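PDB 2HX0: putative DNA-binding protein from Salmonella choleraesuis, which is of uncertain function but probably binds DNA, and carries a magnesium-binding site. Local coordinates for residues 17-21 with 42-48; 84-90 with 129-133. The protein carries 2 engineered substitutions. One frame throughout, in Å; residues are numbered along the deposited sequence.

Contact 1 of 2, residues 17-21 with 42-48. Engineered in segment 42-48: R45 (natural residue His).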
loop_
_atom_site.group_PDB
_atom_site.type_symbol
_atom_site.label_atom_id
_atom_site.label_comp_id
_atom_site.label_asym_id
_atom_site.label_seq_id
_atom_site.Cartn_x
_atom_site.Cartn_y
_atom_site.Cartn_z
ATOM N N THR A 17 11.504 14.719 4.290
ATOM C CA THR A 17 11.386 14.545 2.851
ATOM C C THR A 17 11.728 13.063 2.718
ATOM O O THR A 17 12.144 12.435 3.693
ATOM C CB THR A 17 12.448 15.357 2.094
ATOM O OG1 THR A 17 13.752 14.959 2.539
ATOM C CG2 THR A 17 12.264 16.843 2.352
ATOM N N ALA A 18 11.549 12.493 1.538
ATOM C CA ALA A 18 11.880 11.090 1.368
ATOM C C ALA A 18 12.749 10.866 0.149
ATOM O O ALA A 18 12.662 11.597 -0.837
ATOM C CB ALA A 18 10.607 10.261 1.250
ATOM N N ARG A 19 13.610 9.860 0.247
ATOM C CA ARG A 19 14.472 9.452 -0.849
ATOM C C ARG A 19 13.948 8.054 -1.162
ATOM O O ARG A 19 13.728 7.266 -0.247
ATOM C CB ARG A 19 15.931 9.389 -0.387
ATOM C CG ARG A 19 16.923 9.122 -1.510
ATOM C CD ARG A 19 18.363 9.280 -1.038
ATOM N NE ARG A 19 18.734 8.283 -0.039
ATOM C CZ ARG A 19 19.019 8.558 1.231
ATOM N NH1 ARG A 19 18.977 9.807 1.669
ATOM N NH2 ARG A 19 19.360 7.580 2.058
ATOM N N PHE A 20 13.731 7.749 -2.437
ATOM C CA PHE A 20 13.212 6.434 -2.797
ATOM C C PHE A 20 14.204 5.560 -3.529
ATOM O O PHE A 20 15.080 6.040 -4.247
ATOM C CB PHE A 20 11.946 6.571 -3.639
ATOM C CG PHE A 20 10.810 7.199 -2.896
ATOM C CD1 PHE A 20 10.664 8.584 -2.856
ATOM C CD2 PHE A 20 9.917 6.408 -2.184
ATOM C CE1 PHE A 20 9.638 9.174 -2.108
ATOM C CE2 PHE A 20 8.891 6.986 -1.433
ATOM C CZ PHE A 20 8.755 8.370 -1.397
ATOM N N TYR A 21 14.045 4.259 -3.334
ATOM C CA TYR A 21 14.901 3.267 -3.962
ATOM C C TYR A 21 14.035 2.251 -4.682
ATOM O O TYR A 21 13.025 1.802 -4.150
ATOM C CB TYR A 21 15.735 2.529 -2.917
ATOM C CG TYR A 21 16.719 3.389 -2.163
ATOM C CD1 TYR A 21 16.324 4.124 -1.053
ATOM C CD2 TYR A 21 18.053 3.453 -2.556
ATOM C CE1 TYR A 21 17.238 4.904 -0.343
ATOM C CE2 TYR A 21 18.975 4.228 -1.855
ATOM C CZ TYR A 21 18.561 4.948 -0.752
ATOM O OH TYR A 21 19.480 5.702 -0.060
ATOM N N ASN A 42 22.705 0.487 2.128
ATOM C CA ASN A 42 22.431 1.914 2.053
ATOM C C ASN A 42 22.316 2.601 3.409
ATOM O O ASN A 42 21.986 3.786 3.478
ATOM C CB ASN A 42 21.156 2.142 1.241
ATOM C CG ASN A 42 21.284 1.644 -0.182
ATOM O OD1 ASN A 42 20.800 0.565 -0.526
ATOM N ND2 ASN A 42 21.958 2.422 -1.014
ATOM N N GLN A 43 22.607 1.860 4.472
ATOM C CA GLN A 43 22.543 2.385 5.831
ATOM C C GLN A 43 21.248 3.153 6.078
ATOM O O GLN A 43 21.259 4.276 6.581
ATOM C CB GLN A 43 23.749 3.286 6.106
ATOM C CG GLN A 43 25.071 2.530 6.150
ATOM C CD GLN A 43 25.157 1.590 7.337
ATOM O OE1 GLN A 43 25.212 2.028 8.487
ATOM N NE2 GLN A 43 25.155 0.291 7.066
ATOM N N LEU A 44 20.128 2.538 5.719
ATOM C CA LEU A 44 18.825 3.167 5.908
ATOM C C LEU A 44 18.463 3.176 7.393
ATOM O O LEU A 44 18.547 2.147 8.066
ATOM C CB LEU A 44 17.765 2.415 5.100
ATOM C CG LEU A 44 18.060 2.293 3.598
ATOM C CD1 LEU A 44 16.882 1.616 2.899
ATOM C CD2 LEU A 44 18.325 3.672 3.003
ATOM N N ARG A 45 18.047 4.337 7.894
ATOM C CA ARG A 45 17.701 4.482 9.305
ATOM C C ARG A 45 16.218 4.710 9.593
ATOM O O ARG A 45 15.801 4.645 10.745
ATOM C CB ARG A 45 18.491 5.637 9.936
ATOM C CG ARG A 45 20.008 5.546 9.802
ATOM C CD ARG A 45 20.563 4.278 10.423
ATOM N NE ARG A 45 20.292 4.179 11.854
ATOM C CZ ARG A 45 20.852 4.946 12.785
ATOM N NH1 ARG A 45 20.533 4.772 14.062
ATOM N NH2 ARG A 45 21.727 5.884 12.446
ATOM N N ALA A 46 15.425 4.983 8.564
ATOM C CA ALA A 46 13.993 5.221 8.758
ATOM C C ALA A 46 13.274 4.976 7.440
ATOM O O ALA A 46 12.878 5.915 6.751
ATOM C CB ALA A 46 13.764 6.649 9.220
ATOM N N ALA A 47 13.085 3.706 7.104
ATOM C CA ALA A 47 12.470 3.354 5.839
ATOM C C ALA A 47 11.125 2.661 5.965
ATOM O O ALA A 47 10.729 2.233 7.046
ATOM C CB ALA A 47 13.440 2.471 5.035
ATOM N N TRP A 48 10.417 2.575 4.846
ATOM C CA TRP A 48 9.123 1.903 4.811
ATOM C C TRP A 48 8.908 1.397 3.394
ATOM O O TRP A 48 9.541 1.879 2.455
ATOM C CB TRP A 48 8.001 2.872 5.241
ATOM C CG TRP A 48 7.361 3.704 4.150
ATOM C CD1 TRP A 48 6.200 3.432 3.483
ATOM C CD2 TRP A 48 7.824 4.964 3.649
ATOM N NE1 TRP A 48 5.909 4.445 2.601
ATOM C CE2 TRP A 48 6.891 5.399 2.683
ATOM C CE3 TRP A 48 8.938 5.768 3.925
ATOM C CZ2 TRP A 48 7.035 6.607 1.990
ATOM C CZ3 TRP A 48 9.084 6.967 3.235
ATOM C CH2 TRP A 48 8.134 7.375 2.278
#

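Contact 2 of 2, residues 84-90 with 129-133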
loop_
_atom_site.group_PDB
_atom_site.type_symbol
_atom_site.label_atom_id
_atom_site.label_comp_id
_atom_site.label_asym_id
_atom_site.label_seq_id
_atom_site.Cartn_x
_atom_site.Cartn_y
_atom_site.Cartn_z
ATOM N N THR A 84 7.553 -0.878 8.160
ATOM C CA THR A 84 8.748 -0.080 8.333
ATOM C C THR A 84 9.962 -0.971 8.495
ATOM O O THR A 84 9.843 -2.145 8.834
ATOM C CB THR A 84 8.612 0.783 9.594
ATOM O OG1 THR A 84 8.269 -0.061 10.708
ATOM C CG2 THR A 84 7.522 1.828 9.408
ATOM N N LEU A 85 11.136 -0.419 8.229
ATOM C CA LEU A 85 12.358 -1.178 8.403
ATOM C C LEU A 85 13.515 -0.214 8.554
ATOM O O LEU A 85 13.467 0.917 8.068
ATOM C CB LEU A 85 12.594 -2.146 7.234
ATOM C CG LEU A 85 12.844 -1.652 5.810
ATOM C CD1 LEU A 85 13.189 -2.846 4.935
ATOM C CD2 LEU A 85 11.621 -0.931 5.267
ATOM N N GLU A 86 14.542 -0.658 9.267
ATOM C CA GLU A 86 15.714 0.163 9.497
ATOM C C GLU A 86 16.914 -0.718 9.827
ATOM O O GLU A 86 16.797 -1.940 9.847
ATOM C CB GLU A 86 15.441 1.175 10.616
ATOM C CG GLU A 86 15.196 0.595 12.008
ATOM C CD GLU A 86 13.789 0.068 12.226
ATOM O OE1 GLU A 86 12.867 0.419 11.456
ATOM O OE2 GLU A 86 13.600 -0.691 13.199
ATOM N N LEU A 87 18.062 -0.100 10.085
ATOM C CA LEU A 87 19.284 -0.849 10.368
ATOM C C LEU A 87 19.178 -2.093 11.243
ATOM O O LEU A 87 19.673 -3.152 10.860
ATOM C CB LEU A 87 20.357 0.075 10.952
ATOM C CG LEU A 87 21.169 0.913 9.957
ATOM C CD1 LEU A 87 22.352 1.529 10.688
ATOM C CD2 LEU A 87 21.670 0.042 8.811
ATOM N N THR A 88 18.546 -1.985 12.408
ATOM C CA THR A 88 18.445 -3.149 13.286
ATOM C C THR A 88 17.034 -3.537 13.704
ATOM O O THR A 88 16.828 -4.047 14.803
ATOM C CB THR A 88 19.283 -2.954 14.567
ATOM O OG1 THR A 88 18.717 -1.899 15.355
ATOM C CG2 THR A 88 20.719 -2.602 14.212
ATOM N N GLY A 89 16.061 -3.314 12.828
ATOM C CA GLY A 89 14.699 -3.675 13.169
ATOM C C GLY A 89 13.745 -3.487 12.011
ATOM O O GLY A 89 14.104 -2.899 10.991
ATOM N N GLU A 90 12.531 -4.000 12.168
ATOM C CA GLU A 90 11.509 -3.883 11.139
ATOM C C GLU A 90 10.174 -4.384 11.669
ATOM O O GLU A 90 10.104 -4.991 12.735
ATOM C CB GLU A 90 11.889 -4.699 9.896
ATOM C CG GLU A 90 11.797 -6.217 10.065
ATOM C CD GLU A 90 12.892 -6.779 10.950
ATOM O OE1 GLU A 90 14.069 -6.432 10.719
ATOM O OE2 GLU A 90 12.580 -7.575 11.864
ATOM N N THR A 129 15.018 8.930 12.359
ATOM C CA THR A 129 15.674 7.669 12.669
ATOM C C THR A 129 14.662 6.812 13.409
ATOM O O THR A 129 14.041 7.269 14.377
ATOM C CB THR A 129 16.915 7.856 13.573
ATOM O OG1 THR A 129 17.937 8.554 12.851
ATOM C CG2 THR A 129 17.463 6.505 14.007
ATOM N N PHE A 130 14.468 5.587 12.933
ATOM C CA PHE A 130 13.548 4.653 13.573
ATOM C C PHE A 130 14.345 3.738 14.489
ATOM O O PHE A 130 15.481 3.364 14.183
ATOM C CB PHE A 130 12.842 3.747 12.554
ATOM C CG PHE A 130 11.849 4.443 11.663
ATOM C CD1 PHE A 130 11.383 5.723 11.951
ATOM C CD2 PHE A 130 11.358 3.790 10.536
ATOM C CE1 PHE A 130 10.439 6.344 11.126
ATOM C CE2 PHE A 130 10.417 4.393 9.704
ATOM C CZ PHE A 130 9.955 5.676 10.000
ATOM N N SER A 131 13.743 3.372 15.613
ATOM C CA SER A 131 14.361 2.443 16.550
ATOM C C SER A 131 13.218 1.682 17.201
ATOM O O SER A 131 12.051 2.044 17.033
ATOM C CB SER A 131 15.188 3.180 17.614
ATOM O OG SER A 131 14.386 4.041 18.401
ATOM N N ARG A 132 13.544 0.616 17.921
ATOM C CA ARG A 132 12.530 -0.176 18.600
ATOM C C ARG A 132 12.826 -0.067 20.089
ATOM O O ARG A 132 13.839 -0.582 20.569
ATOM C CB ARG A 132 12.592 -1.632 18.136
ATOM C CG ARG A 132 12.491 -1.799 16.620
ATOM C CD ARG A 132 11.105 -1.444 16.087
ATOM N NE ARG A 132 11.135 -1.205 14.644
ATOM C CZ ARG A 132 10.056 -1.061 13.878
ATOM N NH1 ARG A 132 8.839 -1.140 14.405
ATOM N NH2 ARG A 132 10.203 -0.819 12.582
ATOM N N GLN A 133 11.950 0.626 20.808
ATOM C CA GLN A 133 12.126 0.831 22.238
ATOM C C GLN A 133 10.964 0.210 22.995
ATOM O O GLN A 133 9.829 0.214 22.521
ATOM C CB GLN A 133 12.190 2.328 22.541
ATOM C CG GLN A 133 13.167 3.096 21.667
ATOM C CD GLN A 133 14.614 2.767 21.962
ATOM O OE1 GLN A 133 15.515 3.193 21.240
ATOM N NE2 GLN A 133 14.851 2.013 23.032
#

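Contact 1 of 2, residues 17-21 with 42-48
The outer corner of the W48 six-membered ring meets both A18 and F20, each in a different way. A18 comes in at the indole edge, close to its plane, with A18 CB 3.9 Å from W48 CH2. F20 brings the far rim of its ring to the same corner, F20 CE2 standing 3.8 Å from W48 CH2. The two ring planes are inclined at 74°, with the centroids of the F20 ring and the W48 six-membered ring 5.7 Å apart. W48 reaches this place because its CG is set between the backbone N and the carbonyl carbon (chi1 89°), and its indole NE1 is satisfied by the carbonyl of A50 of the third subunit.

Y21 serves a separate cluster. Its ring slides past L44 in the opposite direction, Y21 CE1 resting 3.7 Å from L44 CD2, and likewise passes the side chain of N42. The Y21 hydroxyl is gripped side-on by R19: R19 NE gives a bond of 2.7 Å to Y21 OH and R19 NH2 one of 2.8 Å to Y21 OH. With that oxygen almost in the guanidinium plane, the two bonds tie the end of the arginine to the phenol, and R19 NH2 also comes within 4.2 Å of L44 CD2.

F38 of helix 31-42 meets the Y21 ring nearly at a right angle, and that helix ends beside it in a Schellman motif at Q43. The F20 and W48 rings are shared in turn with W48 of the second subunit and F20 of the third. Strands 15-25 and 47-56, parallel to each other and joined through the helix with strand 113-124 between them, form a beta-alpha-beta crossover within the mainly antiparallel PCC domain.

Contact 2 of 2, residues 84-90 with 129-133
R132 turns its chain twice to meet E86, first with CG beside the backbone N (chi1 -55°) and then with a bend at chi2 (-69°). E86, bent at its own chi2, presents its carboxylate nearly coplanar with the guanidinium. The result is a side-on salt bridge, one nitrogen to each oxygen. R132 NE gives an almost straight bond of 2.9 Å to E86 OE2 (168° at the hydrogen), while R132 NH2 reaches E86 OE1 at 3.1 Å on its syn lone pair, tilted from the guanidinium plane.

R132 NH2 also bonds T84 OG1 at 2.8 Å, close to the guanidinium plane. Two side chains from one strand thus fix the rotation of the arginine head, while the backbone of E90 lies over one of its faces. E119 of the third subunit completes the network, pairing with R132 NH1 and bonding to T84 OG1; the positive charge of R132 probably favours the ionised form of E86, though it is shared with that second acid.

F130 crosses E86 and T84 at about a right angle. E86 OE1 sits at the edge of its ring, near the ring plane, 3.5 Å from F130 CB, and F130 CE2 is 3.9 Å from T84 CG2.

Strands 75-86 and 89-97 join in a tight hairpin, E86 N bonding to G89 O at 2.9 Å. Segment 129-133, on strand 128-134, runs almost at a right angle to segment 84-86, paired with strand 141-147, whose L143 touches F130 and R132; L85 packs on V39 of helix 31-42, and R132 touches H91, a magnesium ligand.

In the fold
Contact 1 closes before contact 2 opens along the chain, and their centres lie about 11 Å apart. They meet directly: the backbone O of R45, an engineered residue, probably bonds to F130 N, and A47 O to L85 N, strands 47-56 and 75-86 being neighbours in the large antiparallel sheet. Contact 1 joins strand 15-25, the sheet's edge within this chain, to strand 47-56 across strand 113-124, and its ladder continues into the second subunit; contact 2 links the sheet to the two-stranded ribbon of 128-134 and 141-147. Helix 31-42 borders both. Each also touches the third subunit, through W48 or through R132 with T84, so the fold's internal joints take part in assembling the trimer.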